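Local coordinates for lipolytic protein G-D-S-L family (Veillonella parvula DSM 2008, PDB 4RW0) that probably hydrolyses ester bonds as a lipase or acylhydrolase of the GDSL-like family in the SGNH hydrolase clan, at residues R23-I28 and I143-T148; N77-G82 and D121-E126; T147-A152 and Q157-G162. All coordinates share one frame; numbering follows the deposited sequence.

Contact 1 of 3, residues R23-I28 and I143-T148; sequences RGWVEI and IDFYTT
W25 and F145 meet in an edge-to-face aromatic pair inside the alpha/beta/alpha fold of the SGNH hydrolases, joining the starts of helices 25-32 and 145-154. Along the W25 side chain, CB leaves the helix toward F145, and chi1 of 67° sets CG between the backbone N and the carbonyl carbon. The five-membered ring takes the polar role: NE1 donates to the backbone O of I13, which anchors the indole. The six-membered ring makes the contact. F145 CZ stands over one face, 4.0 Å from W25 CE3 and 3.9 Å from W25 CH2, almost equally far from every atom of that ring. The flat indole is thus held between V26 CG2 on one face and F145 CZ on the other. The planes are inclined at 52°, and the centroids lie 4.9 Å apart. Large aromatics suit this buried place because they bridge backbones too distant for small side chains, with CA atoms of W25 and F145 10.8 Å apart. F71 of strand 69-73 and M174 of helix 168-182 touch both side chains, F71 pairing edge-to-face with W25. Just before F145, D144 N-caps the helix, with D144 OD1 accepting from T147 N at 3.1 Å from above the carboxylate plane.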
# COMPACT_ATOMS: atom_id res chain seq x y z
N ARG A 23 6.83 11.50 8.76
CA ARG A 23 5.46 11.89 8.52
C ARG A 23 4.72 11.20 7.41
O ARG A 23 3.55 11.49 7.15
CB ARG A 23 5.42 13.40 8.34
CG ARG A 23 5.63 14.08 9.68
CD ARG A 23 5.87 15.58 9.63
NE ARG A 23 6.11 16.05 10.99
CZ ARG A 23 5.41 17.00 11.60
NH1 ARG A 23 4.44 17.63 10.97
NH2 ARG A 23 5.71 17.33 12.85
N GLY A 24 5.36 10.29 6.75
CA GLY A 24 4.70 9.32 5.87
C GLY A 24 3.91 8.38 6.74
O GLY A 24 4.20 8.19 7.94
N TRP A 25 2.91 7.72 6.18
CA TRP A 25 2.05 6.89 7.00
C TRP A 25 2.72 5.71 7.66
O TRP A 25 2.37 5.31 8.76
CB TRP A 25 0.80 6.41 6.24
CG TRP A 25 1.03 5.43 5.09
CD1 TRP A 25 1.32 5.73 3.78
CD2 TRP A 25 1.07 4.01 5.18
NE1 TRP A 25 1.52 4.55 3.05
CE2 TRP A 25 1.38 3.49 3.91
CE3 TRP A 25 0.89 3.12 6.22
CZ2 TRP A 25 1.42 2.11 3.65
CZ3 TRP A 25 0.98 1.79 5.99
CH2 TRP A 25 1.26 1.29 4.70
N VAL A 26 3.72 5.14 7.01
CA VAL A 26 4.43 3.99 7.64
C VAL A 26 5.16 4.40 8.89
O VAL A 26 5.10 3.73 9.94
CB VAL A 26 5.41 3.32 6.62
CG1 VAL A 26 6.23 2.20 7.28
CG2 VAL A 26 4.63 2.78 5.42
N GLU A 27 5.73 5.56 8.79
CA GLU A 27 6.47 6.00 9.89
C GLU A 27 5.64 6.45 11.08
O GLU A 27 6.02 6.22 12.23
CB GLU A 27 7.43 7.09 9.40
CG GLU A 27 8.65 6.55 8.63
CD GLU A 27 8.34 6.09 7.21
OE1 GLU A 27 7.42 6.65 6.57
OE2 GLU A 27 9.01 5.15 6.72
N ILE A 28 4.50 7.07 10.80
CA ILE A 28 3.49 7.37 11.82
C ILE A 28 3.07 6.09 12.52
O ILE A 28 3.01 6.02 13.76
CB ILE A 28 2.26 8.14 11.19
CG1 ILE A 28 2.74 9.51 10.73
CG2 ILE A 28 1.21 8.31 12.24
CD1 ILE A 28 1.70 10.29 9.94
N ILE A 143 -6.25 -3.03 3.81
CA ILE A 143 -6.36 -1.64 4.24
C ILE A 143 -6.87 -0.75 3.10
O ILE A 143 -6.17 -0.51 2.11
CB ILE A 143 -5.00 -1.08 4.79
CG1 ILE A 143 -4.40 -2.01 5.85
CG2 ILE A 143 -5.20 0.37 5.30
CD1 ILE A 143 -2.95 -1.66 6.24
N ASP A 144 -8.09 -0.24 3.25
CA ASP A 144 -8.77 0.50 2.17
C ASP A 144 -8.42 1.96 2.25
O ASP A 144 -9.24 2.80 2.70
CB ASP A 144 -10.32 0.33 2.24
CG ASP A 144 -11.05 0.99 1.06
OD1 ASP A 144 -10.46 1.55 0.11
OD2 ASP A 144 -12.29 0.97 1.08
N PHE A 145 -7.20 2.31 1.80
CA PHE A 145 -6.82 3.71 1.79
C PHE A 145 -7.64 4.53 0.84
O PHE A 145 -7.85 5.75 1.04
CB PHE A 145 -5.35 3.85 1.43
CG PHE A 145 -4.39 3.23 2.42
CD1 PHE A 145 -4.17 3.80 3.69
CD2 PHE A 145 -3.62 2.12 2.06
CE1 PHE A 145 -3.24 3.28 4.55
CE2 PHE A 145 -2.68 1.60 2.92
CZ PHE A 145 -2.48 2.18 4.19
N TYR A 146 -8.07 3.90 -0.26
CA TYR A 146 -8.76 4.60 -1.31
C TYR A 146 -9.99 5.35 -0.71
O TYR A 146 -10.17 6.55 -0.95
CB TYR A 146 -9.30 3.62 -2.40
CG TYR A 146 -10.06 4.35 -3.51
CD1 TYR A 146 -11.40 4.69 -3.39
CD2 TYR A 146 -9.42 4.70 -4.67
CE1 TYR A 146 -12.06 5.41 -4.37
CE2 TYR A 146 -10.07 5.41 -5.64
CZ TYR A 146 -11.40 5.75 -5.50
OH TYR A 146 -11.96 6.49 -6.54
N THR A 147 -10.77 4.63 0.08
CA THR A 147 -12.01 5.17 0.64
C THR A 147 -11.75 6.29 1.64
O THR A 147 -12.41 7.33 1.64
CB THR A 147 -12.85 4.07 1.25
OG1 THR A 147 -13.15 3.13 0.23
CG2 THR A 147 -14.21 4.62 1.76
N THR A 148 -10.73 6.11 2.45
CA THR A 148 -10.32 7.12 3.40
C THR A 148 -10.05 8.47 2.81
O THR A 148 -10.58 9.47 3.28
CB THR A 148 -9.06 6.60 4.18
OG1 THR A 148 -9.36 5.39 4.82
CG2 THR A 148 -8.66 7.57 5.20

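Contact 2 of 3, residues N77-G82 and D121-E126; sequences NDILQG and DLVVRE
I79 lies against V123 and V124, one isoleucine packed on two successive valines, and it meets them in different attitudes. This is apolar helix-helix packing within the alpha/beta fold, joining the short helix 76-80 to the N-terminal end of helix 120-138. With V123 it runs alongside, the two side chains sliding past each other in opposite directions: I79 CG1 lies 3.9 Å from V123 CG1, while the other branch, I79 CG2, comes to 4.0 Å from V123 CB. With V124 it crosses at about a right angle. Here the tip does the work, I79 CD1 reaching 3.6 Å from V124 CG2 and 3.9 Å from V124 CA, so that the methyl also rests on the backbone of the helix. I79 has CG1 anti to its carbonyl carbon (chi1 -65°), and chi2 of 169° extends CD1 onward to V124, while CG1 and CG2 both lie along V123. Branching at CB thus lets one residue cover two neighbours, and the compact valines allow the helices to come close, the CA atoms of I79 and V123 being 7.0 Å apart. Just beyond I79 its helix ends in a Schellman motif, where G82 N bonds to I79 O at 3.0 Å and glycine readily adopts the positive phi. In the turn before V124, D121 OD1 accepts from I113 N. Helix 76-80 follows strand 69-73; I113 in the loop touches I79 and V124, and helix 85-100 adds V88 against I79 and S85 against V123.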
# COMPACT_ATOMS: atom_id res chain seq x y z
N ASN A 77 1.70 3.80 -10.75
CA ASN A 77 2.56 4.14 -11.89
C ASN A 77 2.21 3.41 -13.18
O ASN A 77 2.30 3.97 -14.28
CB ASN A 77 4.02 4.00 -11.53
CG ASN A 77 4.45 5.09 -10.51
OD1 ASN A 77 4.16 6.30 -10.72
ND2 ASN A 77 5.08 4.68 -9.39
N ASP A 78 1.76 2.18 -13.02
CA ASP A 78 1.34 1.37 -14.17
C ASP A 78 0.08 1.96 -14.79
O ASP A 78 0.03 2.13 -16.00
CB ASP A 78 1.06 -0.05 -13.75
CG ASP A 78 2.33 -0.76 -13.22
OD1 ASP A 78 2.68 -0.65 -12.01
OD2 ASP A 78 2.99 -1.41 -14.04
N ILE A 79 -0.88 2.35 -13.95
CA ILE A 79 -2.11 2.94 -14.42
C ILE A 79 -1.83 4.27 -15.09
O ILE A 79 -2.36 4.56 -16.20
CB ILE A 79 -3.12 3.01 -13.32
CG1 ILE A 79 -3.48 1.60 -12.92
CG2 ILE A 79 -4.37 3.80 -13.73
CD1 ILE A 79 -4.30 1.56 -11.62
N LEU A 80 -0.95 5.08 -14.51
CA LEU A 80 -0.61 6.33 -15.15
C LEU A 80 0.07 6.13 -16.51
O LEU A 80 -0.01 6.96 -17.38
CB LEU A 80 0.31 7.18 -14.31
CG LEU A 80 -0.36 7.77 -13.08
CD1 LEU A 80 0.75 8.34 -12.19
CD2 LEU A 80 -1.36 8.85 -13.44
N GLN A 81 0.77 5.04 -16.69
CA GLN A 81 1.42 4.75 -17.95
C GLN A 81 0.54 4.00 -18.93
O GLN A 81 0.98 3.66 -19.97
CB GLN A 81 2.70 3.97 -17.69
CG GLN A 81 3.78 4.92 -17.20
CD GLN A 81 4.98 4.22 -16.63
OE1 GLN A 81 5.03 2.98 -16.55
NE2 GLN A 81 5.98 5.00 -16.21
N GLY A 82 -0.70 3.72 -18.58
CA GLY A 82 -1.61 3.18 -19.55
C GLY A 82 -1.96 1.73 -19.39
O GLY A 82 -2.76 1.26 -20.16
N ASP A 121 -8.95 6.89 -12.99
CA ASP A 121 -9.36 6.42 -11.68
C ASP A 121 -10.28 5.25 -11.70
O ASP A 121 -10.43 4.52 -10.69
CB ASP A 121 -10.07 7.53 -10.87
CG ASP A 121 -10.15 7.18 -9.39
OD1 ASP A 121 -9.05 6.96 -8.78
OD2 ASP A 121 -11.28 7.01 -8.87
N LEU A 122 -10.97 5.08 -12.84
CA LEU A 122 -11.84 3.90 -12.97
C LEU A 122 -11.02 2.59 -13.01
O LEU A 122 -11.46 1.55 -12.50
CB LEU A 122 -12.76 3.99 -14.20
CG LEU A 122 -13.59 5.27 -14.35
CD1 LEU A 122 -14.41 5.23 -15.65
CD2 LEU A 122 -14.53 5.42 -13.17
N VAL A 123 -9.82 2.66 -13.58
CA VAL A 123 -8.93 1.48 -13.59
C VAL A 123 -8.52 1.12 -12.15
O VAL A 123 -8.60 -0.05 -11.70
CB VAL A 123 -7.69 1.75 -14.42
CG1 VAL A 123 -6.84 0.50 -14.51
CG2 VAL A 123 -8.04 2.23 -15.82
N VAL A 124 -8.21 2.16 -11.36
CA VAL A 124 -7.84 1.99 -9.94
C VAL A 124 -8.98 1.31 -9.19
O VAL A 124 -8.80 0.36 -8.43
CB VAL A 124 -7.53 3.38 -9.24
CG1 VAL A 124 -7.38 3.23 -7.75
CG2 VAL A 124 -6.25 3.97 -9.75
N ARG A 125 -10.19 1.79 -9.44
CA ARG A 125 -11.33 1.21 -8.80
C ARG A 125 -11.55 -0.22 -9.15
O ARG A 125 -11.93 -0.99 -8.27
CB ARG A 125 -12.61 2.05 -9.06
CG ARG A 125 -12.54 3.38 -8.30
CD ARG A 125 -13.54 4.42 -8.72
NE ARG A 125 -14.87 3.86 -8.69
CZ ARG A 125 -15.92 4.39 -9.33
NH1 ARG A 125 -15.84 5.54 -10.03
NH2 ARG A 125 -17.08 3.74 -9.26
N GLU A 126 -11.35 -0.57 -10.41
CA GLU A 126 -11.51 -1.97 -10.89
C GLU A 126 -10.48 -2.86 -10.25
O GLU A 126 -10.81 -3.94 -9.78
CB GLU A 126 -11.32 -2.07 -12.43
CG GLU A 126 -12.44 -1.49 -13.30
CD GLU A 126 -12.07 -1.27 -14.79
OE1 GLU A 126 -11.04 -1.77 -15.29
OE2 GLU A 126 -12.84 -0.56 -15.47

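Contact 3 of 3, residues T147-A152 and Q157-G162; sequences TTLFEA and QIVFAG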
# COMPACT_ATOMS: atom_id res chain seq x y z
N THR A 147 -10.77 4.63 0.08
CA THR A 147 -12.01 5.17 0.64
C THR A 147 -11.75 6.29 1.64
O THR A 147 -12.41 7.33 1.64
CB THR A 147 -12.85 4.07 1.25
OG1 THR A 147 -13.15 3.13 0.23
CG2 THR A 147 -14.21 4.62 1.76
N THR A 148 -10.73 6.11 2.45
CA THR A 148 -10.32 7.12 3.40
C THR A 148 -10.05 8.47 2.81
O THR A 148 -10.58 9.47 3.28
CB THR A 148 -9.06 6.60 4.18
OG1 THR A 148 -9.36 5.39 4.82
CG2 THR A 148 -8.66 7.57 5.20
N LEU A 149 -9.24 8.55 1.78
CA LEU A 149 -8.97 9.80 1.17
C LEU A 149 -10.09 10.31 0.24
O LEU A 149 -10.25 11.54 0.09
CB LEU A 149 -7.65 9.78 0.43
CG LEU A 149 -6.43 9.57 1.39
CD1 LEU A 149 -5.15 10.05 0.76
CD2 LEU A 149 -6.54 10.32 2.73
N PHE A 150 -10.80 9.38 -0.41
CA PHE A 150 -11.89 9.79 -1.31
C PHE A 150 -12.95 10.55 -0.52
O PHE A 150 -13.36 11.63 -0.90
CB PHE A 150 -12.54 8.56 -1.98
CG PHE A 150 -13.71 8.94 -2.87
CD1 PHE A 150 -13.50 9.48 -4.12
CD2 PHE A 150 -15.03 8.82 -2.42
CE1 PHE A 150 -14.59 9.86 -4.92
CE2 PHE A 150 -16.12 9.23 -3.20
CZ PHE A 150 -15.90 9.72 -4.46
N GLU A 151 -13.34 9.99 0.60
CA GLU A 151 -14.37 10.62 1.48
C GLU A 151 -13.91 11.93 2.08
O GLU A 151 -14.66 12.93 2.11
CB GLU A 151 -14.80 9.65 2.57
CG GLU A 151 -15.60 8.51 1.96
CD GLU A 151 -16.09 7.48 2.95
OE1 GLU A 151 -15.71 7.49 4.15
OE2 GLU A 151 -16.87 6.60 2.51
N ALA A 152 -12.65 11.98 2.48
CA ALA A 152 -12.14 13.18 3.07
C ALA A 152 -12.06 14.26 2.05
O ALA A 152 -12.44 15.46 2.29
CB ALA A 152 -10.74 12.91 3.64
N GLN A 157 -11.85 18.25 2.86
CA GLN A 157 -10.55 18.15 3.56
C GLN A 157 -9.46 18.21 2.48
O GLN A 157 -9.55 17.59 1.46
CB GLN A 157 -10.46 16.86 4.32
CG GLN A 157 -11.57 16.67 5.40
CD GLN A 157 -11.37 17.60 6.57
OE1 GLN A 157 -12.14 18.50 6.83
NE2 GLN A 157 -10.36 17.37 7.26
N ILE A 158 -8.43 18.98 2.74
CA ILE A 158 -7.32 19.16 1.84
C ILE A 158 -6.33 18.00 2.07
O ILE A 158 -5.55 18.01 3.05
CB ILE A 158 -6.67 20.49 2.21
CG1 ILE A 158 -7.70 21.63 2.12
CG2 ILE A 158 -5.48 20.81 1.31
CD1 ILE A 158 -8.37 21.75 0.76
N VAL A 159 -6.41 16.96 1.24
CA VAL A 159 -5.57 15.76 1.49
C VAL A 159 -4.53 15.40 0.37
O VAL A 159 -3.64 14.62 0.63
CB VAL A 159 -6.41 14.53 1.80
CG1 VAL A 159 -7.14 14.69 3.14
CG2 VAL A 159 -7.39 14.24 0.71
N PHE A 160 -4.69 15.92 -0.84
CA PHE A 160 -3.79 15.66 -1.98
C PHE A 160 -2.92 16.86 -2.31
O PHE A 160 -3.38 18.00 -2.34
CB PHE A 160 -4.56 15.17 -3.22
CG PHE A 160 -5.16 13.80 -3.05
CD1 PHE A 160 -4.36 12.67 -3.09
CD2 PHE A 160 -6.51 13.62 -2.90
CE1 PHE A 160 -4.89 11.36 -2.93
CE2 PHE A 160 -7.05 12.35 -2.75
CZ PHE A 160 -6.25 11.23 -2.74
N ALA A 161 -1.62 16.61 -2.50
CA ALA A 161 -0.68 17.64 -2.96
C ALA A 161 -0.53 17.82 -4.49
O ALA A 161 0.14 18.73 -4.96
CB ALA A 161 0.70 17.42 -2.37
N GLY A 162 -1.11 16.90 -5.22
CA GLY A 162 -1.03 16.80 -6.65
C GLY A 162 -1.99 15.73 -7.18
O GLY A 162 -2.89 15.24 -6.48
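L149 and F160 form the apolar centre, where a buried leucine on helix 145-154 meets an aromatic ring from the loop that follows. The far end of the phenyl does the touching: F160 CZ is 3.8 Å from L149 CB, and F160 CE1 is 3.9 Å from L149 CD1, so both the root and one branch of the leucine bear on it. The two side chains approach obliquely. V159 packs beside them, its CB 4.3 Å from L149 CD2, the second leucine branch. One turn further along the helix, A152 CB lies 4.0 Å from V159 CG1; a small alanine suits this point, since its CA comes within 5.2 Å of Q157 CA. L173 of helix 168-182 touches both A152 and V159. At the polar edge Q157 N donates to A152 O at 2.9 Å, somewhat bent (137° at the hydrogen) and tilted from the carbonyl plane. Q157 CB and CG stay by A152 O (3.2 and 3.4 Å), and the bend at chi2 (-71°) leads the end of the chain away; the side chain also touches R169. The loop runs on toward helix 168-182, and in SGNH hydrolases the catalytic histidine usually lies just before this last helix. The chemistry implies a turn of the chain out of the helix, held by apolar burial and one backbone bond: a carbonyl near the helix end accepts a hydrogen bond from the loop's backbone N-H.

From the N terminus, contact 1 opens first, at 23-28 where helix 25-32 begins, and closes only at 143-148, enclosing strands 36-40, 69-73 and 104-108 and tying helix 25-32 to helix 145-154. Contact 2 is nested within that long loop, 77-82 and 121-126 closing a loop that contains helix 85-100 and strand 104-108 and joining helix 76-80 to 120-138. Contact 3 starts where contact 1 ends, sharing T147 and T148, and closes a short loop at 157-162, holding helix 145-154 to the loop before 168-182. Helix 145-154 reaches contact 2 as well: Y146 OH lies 2.5 Å from D121 OD2, a probable hydrogen bond. Contacts 2 and 3 follow in series without touching.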